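Local coordinates for protein lysine/ornithine decarboxylase (Vibrio vulnificus, PDB 2PLJ) that catalyses the pyridoxal phosphate-dependent decarboxylation of lysine and ornithine, the latter giving putrescine, at residues F213-Q218 against V226-T231; T220-Y225 against C271-E276. All blocks are in the same frame, centred on the assembly; numbering follows the deposited sequence.

Interaction 1. Residues F213-Q218 against V226-T231; sequences FHVGSQ and VEAIHT. With P3T ((4-{[(4-aminobutyl)amino]methyl}-5-hydroxy-6-methylpyridin-3-yl)methyl dihydrogen phosphate), chain D.
The Phe213 ring takes the methyl group of Ala228 squarely over one face: Ala228 CB stands 3.4 Å from the ring centroid, only 8° off the normal, a CH-pi contact in which all six ring carbons share. Ile229 comes instead at the ring edge, near its plane, its CG1 lying 3.9 Å from Phe213 CZ. With Phe213 CG set between the backbone N and the carbonyl carbon (chi1 62°), the ring reaches across to helix 223-241. His214, between Phe213 and Val215, points away from the helix, and its imidazole lies against the pyridine ring of P3T, whose CAR is 3.8 Å above the imidazole plane; on the opposite face Gly216 N sits toward the rim. His214 NE2 gives a weak, bent hydrogen bond of 3.3 Å to P3T OAP. Val215 CG1 adds a looser touch on Ala228 CB at 4.3 Å. Ser217 OG donates to the phosphate oxygen OAC of P3T at 2.6 Å, and Arg293 also bonds this hydroxyl. The loop thus has one side on the helix and the other on the cofactor adduct, as in the β/α-barrel decarboxylases, where the loop after a barrel strand helps form the pyridoxal phosphate site.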
ATOM      1  N   PHE A 213       9.689  -9.208 -23.991  1.00 15.34           N
ATOM      2  CA  PHE A 213      10.541  -9.036 -22.836  1.00 15.39           C
ATOM      3  C   PHE A 213      10.148  -7.736 -22.152  1.00 15.98           C
ATOM      4  O   PHE A 213       9.433  -6.908 -22.750  1.00 15.98           O
ATOM      5  CB  PHE A 213      12.024  -9.012 -23.238  1.00 15.82           C
ATOM      6  CG  PHE A 213      12.391  -7.861 -24.164  1.00 15.59           C
ATOM      7  CD1 PHE A 213      12.559  -6.552 -23.647  1.00 17.34           C
ATOM      8  CD2 PHE A 213      12.563  -8.087 -25.538  1.00 16.17           C
ATOM      9  CE1 PHE A 213      12.895  -5.483 -24.514  1.00 17.63           C
ATOM     10  CE2 PHE A 213      12.887  -7.046 -26.411  1.00 16.96           C
ATOM     11  CZ  PHE A 213      13.083  -5.746 -25.916  1.00 15.09           C
ATOM     12  N   HIS A 214      10.652  -7.538 -20.937  1.00 15.11           N
ATOM     13  CA  HIS A 214      10.420  -6.256 -20.223  1.00 15.83           C
ATOM     14  C   HIS A 214      11.691  -5.988 -19.459  1.00 16.46           C
ATOM     15  O   HIS A 214      12.066  -6.777 -18.572  1.00 17.03           O
ATOM     16  CB  HIS A 214       9.203  -6.330 -19.291  1.00 16.81           C
ATOM     17  CG  HIS A 214       8.891  -5.019 -18.631  1.00 18.08           C
ATOM     18  ND1 HIS A 214       9.130  -4.769 -17.300  1.00 28.25           N
ATOM     19  CD2 HIS A 214       8.351  -3.888 -19.135  1.00 22.77           C
ATOM     20  CE1 HIS A 214       8.752  -3.533 -17.006  1.00 23.17           C
ATOM     21  NE2 HIS A 214       8.267  -2.978 -18.105  1.00 25.56           N
ATOM     22  N   VAL A 215      12.412  -4.947 -19.868  1.00 16.19           N
ATOM     23  CA  VAL A 215      13.743  -4.684 -19.289  1.00 18.01           C
ATOM     24  C   VAL A 215      13.698  -4.083 -17.881  1.00 17.77           C
ATOM     25  O   VAL A 215      14.737  -3.972 -17.198  1.00 18.52           O
ATOM     26  CB  VAL A 215      14.662  -3.869 -20.246  1.00 18.71           C
ATOM     27  CG1 VAL A 215      14.929  -4.663 -21.554  1.00 20.20           C
ATOM     28  CG2 VAL A 215      14.118  -2.516 -20.565  1.00 19.60           C
ATOM     29  N   GLY A 216      12.505  -3.685 -17.458  1.00 18.62           N
ATOM     30  CA  GLY A 216      12.338  -3.074 -16.123  1.00 18.52           C
ATOM     31  C   GLY A 216      11.807  -1.643 -16.177  1.00 19.54           C
ATOM     32  O   GLY A 216      11.985  -0.912 -17.163  1.00 19.62           O
ATOM     33  N   SER A 217      11.162  -1.221 -15.101  1.00 18.67           N
ATOM     34  CA  SER A 217      10.516   0.098 -15.115  1.00 17.98           C
ATOM     35  C   SER A 217      11.547   1.232 -14.887  1.00 17.90           C
ATOM     36  O   SER A 217      12.582   1.027 -14.198  1.00 18.86           O
ATOM     37  CB  SER A 217       9.356   0.126 -14.098  1.00 17.43           C
ATOM     38  OG  SER A 217       8.503   1.256 -14.307  1.00 18.41           O
ATOM     39  N   GLN A 218      11.273   2.410 -15.484  1.00 17.24           N
ATOM     40  CA  GLN A 218      12.159   3.595 -15.409  1.00 16.79           C
ATOM     41  C   GLN A 218      13.588   3.198 -15.808  1.00 16.54           C
ATOM     42  O   GLN A 218      14.536   3.388 -15.062  1.00 17.19           O
ATOM     43  CB  GLN A 218      12.088   4.250 -14.015  1.00 17.11           C
ATOM     44  CG  GLN A 218      12.787   5.611 -13.873  1.00 16.65           C
ATOM     45  CD  GLN A 218      12.103   6.775 -14.614  1.00 18.42           C
ATOM     46  OE1 GLN A 218      11.058   6.622 -15.270  1.00 17.18           O
ATOM     47  NE2 GLN A 218      12.686   7.963 -14.461  1.00 18.76           N
ATOM     48  N   VAL A 226      18.254  -2.626 -26.741  1.00 14.75           N
ATOM     49  CA  VAL A 226      19.047  -3.054 -27.897  1.00 14.74           C
ATOM     50  C   VAL A 226      19.537  -4.503 -27.731  1.00 14.90           C
ATOM     51  O   VAL A 226      19.355  -5.317 -28.633  1.00 15.56           O
ATOM     52  CB  VAL A 226      20.244  -2.094 -28.115  1.00 14.46           C
ATOM     53  CG1 VAL A 226      21.114  -2.573 -29.272  1.00 14.71           C
ATOM     54  CG2 VAL A 226      19.720  -0.665 -28.367  1.00 14.29           C
ATOM     55  N   GLU A 227      20.138  -4.821 -26.584  1.00 15.71           N
ATOM     56  CA  GLU A 227      20.683  -6.164 -26.356  1.00 16.68           C
ATOM     57  C   GLU A 227      19.580  -7.214 -26.383  1.00 15.39           C
ATOM     58  O   GLU A 227      19.780  -8.304 -26.941  1.00 14.60           O
ATOM     59  CB  GLU A 227      21.445  -6.271 -25.031  1.00 17.10           C
ATOM     60  CG  GLU A 227      22.712  -5.414 -24.897  1.00 19.15           C
ATOM     61  CD  GLU A 227      23.573  -5.823 -23.692  1.00 22.13           C
ATOM     62  OE1 GLU A 227      23.003  -6.310 -22.678  1.00 30.05           O
ATOM     63  OE2 GLU A 227      24.809  -5.646 -23.749  1.00 27.65           O
ATOM     64  N   ALA A 228      18.438  -6.883 -25.769  1.00 15.11           N
ATOM     65  CA  ALA A 228      17.267  -7.757 -25.768  1.00 14.33           C
ATOM     66  C   ALA A 228      16.765  -8.007 -27.185  1.00 14.23           C
ATOM     67  O   ALA A 228      16.455  -9.140 -27.549  1.00 14.14           O
ATOM     68  CB  ALA A 228      16.140  -7.169 -24.876  1.00 14.59           C
ATOM     69  N   ILE A 229      16.703  -6.951 -27.985  1.00 14.04           N
ATOM     70  CA  ILE A 229      16.202  -7.062 -29.359  1.00 14.54           C
ATOM     71  C   ILE A 229      17.111  -7.976 -30.211  1.00 14.63           C
ATOM     72  O   ILE A 229      16.627  -8.890 -30.921  1.00 14.86           O
ATOM     73  CB  ILE A 229      16.007  -5.672 -30.003  1.00 14.28           C
ATOM     74  CG1 ILE A 229      14.841  -4.925 -29.301  1.00 14.50           C
ATOM     75  CG2 ILE A 229      15.749  -5.805 -31.514  1.00 15.41           C
ATOM     76  CD1 ILE A 229      14.808  -3.411 -29.544  1.00 16.09           C
ATOM     77  N   HIS A 230      18.423  -7.770 -30.088  1.00 14.71           N
ATOM     78  CA  HIS A 230      19.379  -8.645 -30.774  1.00 15.68           C
ATOM     79  C   HIS A 230      19.166 -10.099 -30.347  1.00 15.98           C
ATOM     80  O   HIS A 230      19.101 -10.978 -31.190  1.00 15.77           O
ATOM     81  CB  HIS A 230      20.821  -8.261 -30.471  1.00 15.54           C
ATOM     82  CG  HIS A 230      21.246  -6.941 -31.037  1.00 18.21           C
ATOM     83  ND1 HIS A 230      20.780  -6.452 -32.241  1.00 19.56           N
ATOM     84  CD2 HIS A 230      22.153  -6.036 -30.589  1.00 17.38           C
ATOM     85  CE1 HIS A 230      21.354  -5.286 -32.491  1.00 20.37           C
ATOM     86  NE2 HIS A 230      22.190  -5.012 -31.504  1.00 18.26           N
ATOM     87  N   THR A 231      19.010 -10.342 -29.041  1.00 16.28           N
ATOM     88  CA  THR A 231      18.837 -11.719 -28.573  1.00 16.65           C
ATOM     89  C   THR A 231      17.560 -12.365 -29.108  1.00 16.60           C
ATOM     90  O   THR A 231      17.597 -13.492 -29.624  1.00 16.54           O
ATOM     91  CB  THR A 231      18.948 -11.815 -27.059  1.00 16.72           C
ATOM     92  OG1 THR A 231      20.304 -11.505 -26.705  1.00 16.46           O
ATOM     93  CG2 THR A 231      18.653 -13.244 -26.583  1.00 17.83           C
TER
HETATM   94  OAE P3T D 501       6.235   1.426 -18.888  1.00 15.82           O
HETATM   95  PAU P3T D 501       6.325   0.926 -17.383  1.00 17.90           P
HETATM   96  OAF P3T D 501       5.130   1.556 -16.521  1.00 17.28           O
HETATM   97  OAC P3T D 501       7.671   1.140 -16.715  1.00 17.00           O
HETATM   98  OAP P3T D 501       6.027  -0.662 -17.288  1.00 16.51           O
HETATM   99  CAM P3T D 501       4.704  -1.159 -17.758  1.00 19.33           C
HETATM  100  CAS P3T D 501       4.830  -2.689 -17.776  1.00 19.91           C
HETATM  101  CAH P3T D 501       4.786  -3.242 -19.063  1.00 20.96           C
HETATM  102  NAO P3T D 501       4.898  -4.562 -19.219  1.00 20.17           N
HETATM  103  CAQ P3T D 501       5.089  -5.387 -18.196  1.00 20.56           C
HETATM  104  CAA P3T D 501       5.246  -6.903 -18.471  1.00 23.13           C
HETATM  105  CAR P3T D 501       5.177  -4.894 -16.878  1.00 21.36           C
HETATM  106  OAD P3T D 501       5.356  -5.756 -15.866  1.00 22.15           O
HETATM  107  CAT P3T D 501       5.058  -3.505 -16.653  1.00 18.18           C
HETATM  108  CAG P3T D 501       5.083  -3.003 -15.316  1.00 19.95           C
HETATM  109  NAN P3T D 501       5.689  -3.697 -14.363  1.00 24.54           N
HETATM  110  CAL P3T D 501       5.775  -3.337 -12.911  1.00 25.66           C
HETATM  111  CAK P3T D 501       6.205  -1.879 -12.677  1.00 21.96           C
HETATM  112  CAJ P3T D 501       6.150  -1.660 -11.133  1.00 21.35           C
HETATM  113  CAI P3T D 501       6.556  -0.229 -10.767  1.00 21.89           C
HETATM  114  NAB P3T D 501       6.719  -0.054  -9.304  1.00 18.86           N

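Interaction 2. Residues T220-Y225 against C271-E276; sequences TNPNKY and CAPINE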
ATOM      1  N   THR A 220      16.797   3.791 -17.759  1.00 19.25           N
ATOM      2  CA  THR A 220      17.404   5.035 -18.234  1.00 20.04           C
ATOM      3  C   THR A 220      18.446   4.791 -19.331  1.00 20.02           C
ATOM      4  O   THR A 220      18.859   5.737 -20.016  1.00 20.45           O
ATOM      5  CB  THR A 220      17.995   5.844 -17.082  1.00 20.20           C
ATOM      6  OG1 THR A 220      18.915   5.016 -16.337  1.00 20.26           O
ATOM      7  CG2 THR A 220      16.853   6.392 -16.175  1.00 21.18           C
ATOM      8  N   ASN A 221      18.857   3.531 -19.475  1.00 19.38           N
ATOM      9  CA  ASN A 221      19.824   3.112 -20.503  1.00 20.53           C
ATOM     10  C   ASN A 221      19.133   2.312 -21.608  1.00 20.15           C
ATOM     11  O   ASN A 221      18.753   1.156 -21.394  1.00 20.37           O
ATOM     12  CB  ASN A 221      20.948   2.265 -19.887  1.00 20.02           C
ATOM     13  CG  ASN A 221      22.038   1.905 -20.897  1.00 22.24           C
ATOM     14  OD1 ASN A 221      21.909   2.173 -22.094  1.00 21.77           O
ATOM     15  ND2 ASN A 221      23.135   1.318 -20.407  1.00 25.49           N
ATOM     16  N   PRO A 222      18.992   2.915 -22.804  1.00 20.36           N
ATOM     17  CA  PRO A 222      18.325   2.194 -23.876  1.00 19.86           C
ATOM     18  C   PRO A 222      19.080   0.969 -24.404  1.00 19.17           C
ATOM     19  O   PRO A 222      18.488   0.162 -25.122  1.00 18.92           O
ATOM     20  CB  PRO A 222      18.174   3.257 -24.965  1.00 20.63           C
ATOM     21  CG  PRO A 222      19.292   4.206 -24.736  1.00 20.82           C
ATOM     22  CD  PRO A 222      19.435   4.259 -23.237  1.00 20.64           C
ATOM     23  N   ASN A 223      20.372   0.836 -24.078  1.00 19.38           N
ATOM     24  CA  ASN A 223      21.134  -0.353 -24.487  1.00 19.56           C
ATOM     25  C   ASN A 223      20.524  -1.666 -23.975  1.00 18.35           C
ATOM     26  O   ASN A 223      20.684  -2.699 -24.603  1.00 17.26           O
ATOM     27  CB  ASN A 223      22.611  -0.254 -24.092  1.00 20.56           C
ATOM     28  CG  ASN A 223      23.460  -1.346 -24.748  1.00 23.63           C
ATOM     29  OD1 ASN A 223      23.454  -1.505 -25.975  1.00 27.77           O
ATOM     30  ND2 ASN A 223      24.196  -2.101 -23.934  1.00 27.79           N
ATOM     31  N   LYS A 224      19.810  -1.615 -22.843  1.00 17.72           N
ATOM     32  CA  LYS A 224      19.038  -2.788 -22.373  1.00 17.94           C
ATOM     33  C   LYS A 224      18.074  -3.301 -23.436  1.00 17.07           C
ATOM     34  O   LYS A 224      18.008  -4.528 -23.700  1.00 16.29           O
ATOM     35  CB  LYS A 224      18.286  -2.492 -21.073  1.00 18.40           C
ATOM     36  CG  LYS A 224      19.218  -2.180 -19.907  1.00 21.74           C
ATOM     37  CD  LYS A 224      18.473  -2.221 -18.596  1.00 25.00           C
ATOM     38  CE  LYS A 224      19.419  -1.874 -17.462  1.00 29.52           C
ATOM     39  NZ  LYS A 224      18.713  -1.811 -16.154  1.00 30.49           N
ATOM     40  N   TYR A 225      17.343  -2.377 -24.059  1.00 15.55           N
ATOM     41  CA  TYR A 225      16.440  -2.736 -25.158  1.00 16.25           C
ATOM     42  C   TYR A 225      17.184  -3.310 -26.354  1.00 15.57           C
ATOM     43  O   TYR A 225      16.782  -4.336 -26.934  1.00 14.43           O
ATOM     44  CB  TYR A 225      15.605  -1.540 -25.605  1.00 17.07           C
ATOM     45  CG  TYR A 225      14.650  -1.028 -24.536  1.00 17.18           C
ATOM     46  CD1 TYR A 225      13.325  -1.485 -24.461  1.00 16.66           C
ATOM     47  CD2 TYR A 225      15.081  -0.083 -23.596  1.00 17.76           C
ATOM     48  CE1 TYR A 225      12.417  -1.010 -23.455  1.00 17.65           C
ATOM     49  CE2 TYR A 225      14.201   0.401 -22.583  1.00 16.13           C
ATOM     50  CZ  TYR A 225      12.881  -0.048 -22.539  1.00 16.75           C
ATOM     51  OH  TYR A 225      12.060   0.428 -21.565  1.00 19.50           O
ATOM     52  N   CYS A 271      14.877   6.402 -27.897  1.00 15.86           N
ATOM     53  CA  CYS A 271      14.381   5.351 -28.802  1.00 16.08           C
ATOM     54  C   CYS A 271      15.215   5.146 -30.071  1.00 15.12           C
ATOM     55  O   CYS A 271      15.031   4.147 -30.756  1.00 14.60           O
ATOM     56  CB  CYS A 271      12.915   5.587 -29.152  1.00 16.98           C
ATOM     57  SG  CYS A 271      11.843   5.407 -27.684  1.00 18.73           S
ATOM     58  N   ALA A 272      16.055   6.126 -30.397  1.00 15.55           N
ATOM     59  CA  ALA A 272      16.945   6.063 -31.578  1.00 16.26           C
ATOM     60  C   ALA A 272      17.669   4.702 -31.716  1.00 16.79           C
ATOM     61  O   ALA A 272      17.521   4.033 -32.759  1.00 17.58           O
ATOM     62  CB  ALA A 272      17.937   7.264 -31.582  1.00 16.22           C
ATOM     63  N   PRO A 273      18.450   4.276 -30.684  1.00 17.77           N
ATOM     64  CA  PRO A 273      19.139   2.964 -30.792  1.00 17.36           C
ATOM     65  C   PRO A 273      18.184   1.786 -30.813  1.00 16.80           C
ATOM     66  O   PRO A 273      18.497   0.753 -31.406  1.00 15.60           O
ATOM     67  CB  PRO A 273      20.037   2.896 -29.541  1.00 17.71           C
ATOM     68  CG  PRO A 273      19.615   3.987 -28.653  1.00 18.99           C
ATOM     69  CD  PRO A 273      18.789   4.978 -29.430  1.00 18.15           C
ATOM     70  N   ILE A 274      17.020   1.952 -30.183  1.00 15.89           N
ATOM     71  CA  ILE A 274      15.965   0.937 -30.221  1.00 15.85           C
ATOM     72  C   ILE A 274      15.486   0.753 -31.669  1.00 14.63           C
ATOM     73  O   ILE A 274      15.482  -0.376 -32.205  1.00 14.55           O
ATOM     74  CB  ILE A 274      14.768   1.313 -29.294  1.00 15.42           C
ATOM     75  CG1 ILE A 274      15.260   1.544 -27.841  1.00 16.40           C
ATOM     76  CG2 ILE A 274      13.725   0.219 -29.357  1.00 16.57           C
ATOM     77  CD1 ILE A 274      14.147   1.834 -26.832  1.00 17.65           C
ATOM     78  N   ASN A 275      15.100   1.857 -32.308  1.00 14.57           N
ATOM     79  CA  ASN A 275      14.696   1.834 -33.706  1.00 14.81           C
ATOM     80  C   ASN A 275      15.733   1.170 -34.618  1.00 14.43           C
ATOM     81  O   ASN A 275      15.377   0.432 -35.537  1.00 15.13           O
ATOM     82  CB  ASN A 275      14.399   3.258 -34.201  1.00 15.74           C
ATOM     83  CG  ASN A 275      13.141   3.844 -33.554  1.00 16.05           C
ATOM     84  OD1 ASN A 275      13.033   5.067 -33.363  1.00 19.37           O
ATOM     85  ND2 ASN A 275      12.195   2.974 -33.212  1.00 15.51           N
ATOM     86  N   GLU A 276      17.006   1.433 -34.348  1.00 14.56           N
ATOM     87  CA  GLU A 276      18.087   0.837 -35.141  1.00 16.04           C
ATOM     88  C   GLU A 276      18.150  -0.673 -34.980  1.00 15.00           C
ATOM     89  O   GLU A 276      18.291  -1.391 -35.970  1.00 15.34           O
ATOM     90  CB  GLU A 276      19.417   1.462 -34.761  1.00 16.42           C
ATOM     91  CG  GLU A 276      19.513   2.923 -35.113  1.00 21.66           C
ATOM     92  CD  GLU A 276      20.793   3.561 -34.585  1.00 27.38           C
ATOM     93  OE1 GLU A 276      21.876   2.945 -34.738  1.00 30.22           O
ATOM     94  OE2 GLU A 276      20.699   4.669 -34.002  1.00 32.29           O
TER
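Pro273 and Ile274, on the helix 267-278, meet Pro222 and Tyr225 at the start of helix 223-241 through apolar contacts alone. Pro273 comes first in sequence and points toward the other segment; its CG lies against the CG and CB side of the Pro222 ring, 3.9 Å from Pro222 CG, the two rings set at a slant. As a proline, residue 273 has no N-H to offer to the preceding turn, and the helix is kinked here, where the nitrogens of Pro273 and Ile274 lack that bond; regular bonding resumes with Asn275 N to Cys271 O. Ile274 gives the largest share of the contact, reaching Tyr225 and, more loosely, Pro222 CB. Its CG1 lies anti to the carbonyl carbon (chi1 -56°) and the chain runs on extended, which brings the terminal methyl CD1 over one face of the Tyr225 ring, 4.1 Å from the centroid and 26° off the normal. This CH-pi contact is displaced toward the root of the ring, since CD1 is nearest to Tyr225 CG, at 3.7 Å, and CG1 of Ile274 is 3.8 Å from Tyr225 CB. The ring continues past Ile274 and its hydroxyl is hydrogen-bonded to Gly254 O, while the ring also meets that of Phe256 with nearly parallel planes. Before the helix, Asn221 OD1 accepts from Asn223 N at 2.8 Å, a capping bond at the turn that presents Pro222. The contact therefore joins two neighbouring helices outside the parallel barrel strands, those following strands 207-212 and 249-251.

Overall arrangement
Interactions 1 and 2 have centres 9 Å apart, on the same side of the chain's centre, and share helix 223-241. Their segments alternate along the chain: 213-218, 220-225, 226-231, then 271-276. The first two belong to the connection that leaves strand 207-212 and enters the helix; the last lies on helix 267-278. The contacts touch directly, Val215 CG2 lying 3.4 Å from Tyr225 CZ and Ile229 CD1 3.8 Å from Ile274 CG2. The loop lies between the cofactor adduct and helix 223-241, and helix 267-278 packs beside that helix in the same shell round the barrel, so the active-site end of the barrel is linked to its helical shell.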